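Local coordinates for phosphoprotein (PDB 7C5Z), which serves viral RNA replication as the phosphoprotein of a vesiculovirus, probably as polymerase cofactor and nucleoprotein chaperone, and forms a dimer through this central domain, at the interface of chains A and B. Coordinates in Å, arbitrary orientation; residue numbers count along the deposited sequence, not the author numbering. Chains: chain A/B, Phosphoprotein.

Contact 1: the interface of chains A and B. Residues chain A 9, 11, 18, 39, 47; chain B 46, 49-50.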
# COMPACT_ATOMS: atom_id res chain seq x y z
N ILE A 9 3.03 -10.08 12.15
CA ILE A 9 3.41 -11.05 11.13
C ILE A 9 4.88 -10.85 10.77
O ILE A 9 5.33 -9.72 10.53
CB ILE A 9 2.51 -10.91 9.90
CG1 ILE A 9 1.08 -11.32 10.24
CG2 ILE A 9 3.04 -11.75 8.75
CD1 ILE A 9 0.06 -10.69 9.35
N LEU A 11 7.63 -11.44 8.05
CA LEU A 11 7.92 -11.72 6.65
C LEU A 11 9.38 -12.09 6.43
O LEU A 11 9.80 -12.24 5.28
CB LEU A 11 7.59 -10.51 5.79
CG LEU A 11 6.22 -9.86 5.99
CD1 LEU A 11 6.09 -8.63 5.11
CD2 LEU A 11 5.14 -10.87 5.67
N VAL A 18 8.12 -4.52 7.64
CA VAL A 18 8.04 -4.65 6.19
C VAL A 18 9.29 -3.99 5.61
O VAL A 18 9.57 -2.83 5.92
CB VAL A 18 6.77 -3.98 5.63
CG1 VAL A 18 6.83 -3.95 4.10
CG2 VAL A 18 5.52 -4.69 6.12
N VAL A 39 1.52 -15.39 4.13
CA VAL A 39 0.43 -14.45 4.35
C VAL A 39 -0.88 -15.08 3.88
O VAL A 39 -0.93 -15.72 2.82
CB VAL A 39 0.73 -13.14 3.59
CG1 VAL A 39 -0.51 -12.26 3.44
CG2 VAL A 39 1.86 -12.38 4.29
N ILE A 47 -4.26 -6.61 -0.10
CA ILE A 47 -3.11 -5.70 -0.10
C ILE A 47 -2.71 -5.36 -1.53
O ILE A 47 -2.42 -4.20 -1.84
CB ILE A 47 -1.96 -6.32 0.70
CG1 ILE A 47 -2.30 -6.30 2.19
CG2 ILE A 47 -0.64 -5.57 0.44
CD1 ILE A 47 -1.35 -7.14 3.04
N LEU B 46 -0.30 -5.24 9.24
CA LEU B 46 0.44 -5.50 8.01
C LEU B 46 0.02 -4.54 6.89
O LEU B 46 0.87 -4.04 6.15
CB LEU B 46 0.25 -6.95 7.56
CG LEU B 46 0.97 -7.36 6.26
CD1 LEU B 46 2.47 -7.21 6.42
CD2 LEU B 46 0.60 -8.79 5.83
N LYS B 49 1.60 -1.13 7.60
CA LYS B 49 3.05 -1.12 7.41
C LYS B 49 3.43 -1.23 5.93
O LYS B 49 4.42 -0.62 5.48
CB LYS B 49 3.69 -2.26 8.20
CG LYS B 49 3.55 -2.11 9.70
CD LYS B 49 4.40 -0.97 10.22
CE LYS B 49 4.33 -0.89 11.74
NZ LYS B 49 5.08 -2.00 12.38
N MSE B 50 2.69 -2.02 5.16
CA MSE B 50 2.94 -2.13 3.74
C MSE B 50 2.67 -0.82 3.03
O MSE B 50 3.50 -0.37 2.22
CB MSE B 50 2.07 -3.23 3.13
CG MSE B 50 2.55 -4.66 3.34
SE MSE B 50 3.99 -5.20 2.12
CE MSE B 50 3.83 -3.80 0.77
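B:Leu46 reaches from its helix into an apolar pocket of chain A lined by A:Ile9, A:Leu11, A:Val18, A:Val39 and A:Ile47. The packing is aliphatic, and the leucine has 69 Å² of its surface hidden by chain A. Its CG stands anti to the backbone N (chi1 180°), which sends both methyls away from the helix. Methyl CD2 takes one side of the pocket. B:Leu46 CD2 lies 3.8 Å from A:Ile47 CD1, and the two side chains cross at about a right angle. A:Ile9 also crosses it nearly squarely, with A:Ile9 CD1 4.0 Å from B:Leu46 CD2. A:Val39 meets the same methyl tip to tip through CG2. On the other side, B:Leu46 CD1 is 4.1 Å from A:Leu11 CD1. A:Val18 CG2 is 4.0 Å from B:Leu46 CD1.

A:Val18 forms a second apolar group and uses both branches. A:Val18 CG2 also touches B:Lys49 CB at 3.7 Å; the contact of B:Lys49 here is made by the base of its chain. The CG1 of A:Val18 lies near the selenium of the selenomethionine B:Met50, but that side chain is poorly ordered and the detail is uncertain.

B:Leu46, B:Lys49 and B:Met50 lie on helix 41-62 of chain B. A:Ile47 comes from the equivalent helix of chain A, while the other pocket residues come from loops before strand 21-25 and just ahead of the helix.

Contact 2: the interface of chains A and B. Residues chain A 47, 50-51, 54; chain B 50-51, 54.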
# COMPACT_ATOMS: atom_id res chain seq x y z
N ILE A 47 -4.26 -6.61 -0.10
CA ILE A 47 -3.11 -5.70 -0.10
C ILE A 47 -2.71 -5.36 -1.53
O ILE A 47 -2.42 -4.20 -1.84
CB ILE A 47 -1.96 -6.32 0.70
CG1 ILE A 47 -2.30 -6.30 2.19
CG2 ILE A 47 -0.64 -5.57 0.44
CD1 ILE A 47 -1.35 -7.14 3.04
N MSE A 50 -5.23 -2.86 -2.88
CA MSE A 50 -5.05 -1.54 -2.27
C MSE A 50 -3.80 -0.87 -2.85
O MSE A 50 -3.83 0.32 -3.17
CB MSE A 50 -4.95 -1.67 -0.76
CG MSE A 50 -6.26 -2.14 -0.14
SE MSE A 50 -6.21 -2.05 1.81
CE MSE A 50 -5.36 -0.30 1.99
N MSE A 51 -2.71 -1.62 -2.99
CA MSE A 51 -1.51 -1.05 -3.59
C MSE A 51 -1.79 -0.60 -5.02
O MSE A 51 -1.38 0.50 -5.42
CB MSE A 51 -0.36 -2.06 -3.56
CG MSE A 51 0.11 -2.33 -2.15
SE MSE A 51 1.51 -3.70 -2.08
CE MSE A 51 2.71 -2.90 -3.32
N LEU A 54 -3.76 2.63 -4.94
CA LEU A 54 -2.98 3.77 -4.47
C LEU A 54 -1.96 4.22 -5.50
O LEU A 54 -1.82 5.42 -5.76
CB LEU A 54 -2.29 3.43 -3.14
CG LEU A 54 -1.50 4.56 -2.52
CD1 LEU A 54 -2.34 5.82 -2.31
CD2 LEU A 54 -0.91 4.10 -1.19
N MSE B 50 2.69 -2.02 5.16
CA MSE B 50 2.94 -2.13 3.74
C MSE B 50 2.67 -0.82 3.03
O MSE B 50 3.50 -0.37 2.22
CB MSE B 50 2.07 -3.23 3.13
CG MSE B 50 2.55 -4.66 3.34
SE MSE B 50 3.99 -5.20 2.12
CE MSE B 50 3.83 -3.80 0.77
N MSE B 51 1.53 -0.19 3.32
CA MSE B 51 1.24 1.10 2.69
C MSE B 51 2.24 2.16 3.09
O MSE B 51 2.67 2.95 2.24
CB MSE B 51 -0.18 1.60 3.00
CG MSE B 51 -1.28 0.65 2.64
SE MSE B 51 -1.40 0.37 0.70
CE MSE B 51 -1.56 -1.55 0.79
N LEU B 54 5.45 1.51 1.10
CA LEU B 54 5.26 1.87 -0.30
C LEU B 54 5.35 3.37 -0.52
O LEU B 54 6.05 3.84 -1.43
CB LEU B 54 3.91 1.32 -0.78
CG LEU B 54 3.50 1.72 -2.19
CD1 LEU B 54 4.51 1.22 -3.22
CD2 LEU B 54 2.11 1.15 -2.49
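Helix 41-62 of each chain packs against its copy at the two-fold dimer interface, and here the A:Met51 and B:Met51 side chains meet. All four methionines of the contact are selenomethionine. The packing is apolar, built from selenium, methyl and methylene groups.

B:Met51 has 67 Å² of its surface hidden by chain A, more than any other residue given here. Its chain bends at chi2 (-66°) and again at chi3, and this carries the terminal methyl CE over to chain A. There CE lies against the side-chain bases of two successive residues. B:Met51 CE is 3.5 Å from A:Met51 CG, a tight fit for two carbons. The CB of A:Met50 is 3.7 Å from B:Met51 CE. A:Ile47 borders B:Met51 CE with its branch CG2 and its backbone O, the O at 3.8 Å. The side chains of A:Met50 and B:Met51 cross at about a right angle.

A:Met51 has a different shape. It is extended through chi2 (176°) and bends at chi3, and it crosses B:Leu54 at a slant. Methyl CD2 of B:Leu54 sits 4.0 Å from A:Met51 CG and also borders A:Met51 CE. The selenium of A:Met51 faces CE of B:Met50, but the poor order of B:Met50 makes this pair doubtful. A:Leu54 borders the selenium of B:Met51, with A:Leu54 CD2 at 4.2 Å from B:Met51 SE.

The two copies of Met51 thus take unlike conformations, so the side-chain packing departs locally from exact two-fold symmetry. The site lies on the middle turns of both helices, where they cross at the heart of the dimer.

The C-alpha centres of contact 1 and contact 2 are about 10 Å apart. Both include A:Ile47 and B:Met50, and both draw on helix 41-62 of each chain. Contact 2 is the helix-to-helix core, while contact 1 extends it outward onto the loops of chain A. A:Ile47 faces both sites with different parts of the residue. The interface is two-fold symmetric overall. Contact 1 recurs with the chains exchanged, while the twin of contact 2 uses much the same helix residues and differs in side-chain detail. Together they appear to form one largely apolar stretch of the interface, in keeping with a dimer made by this central domain.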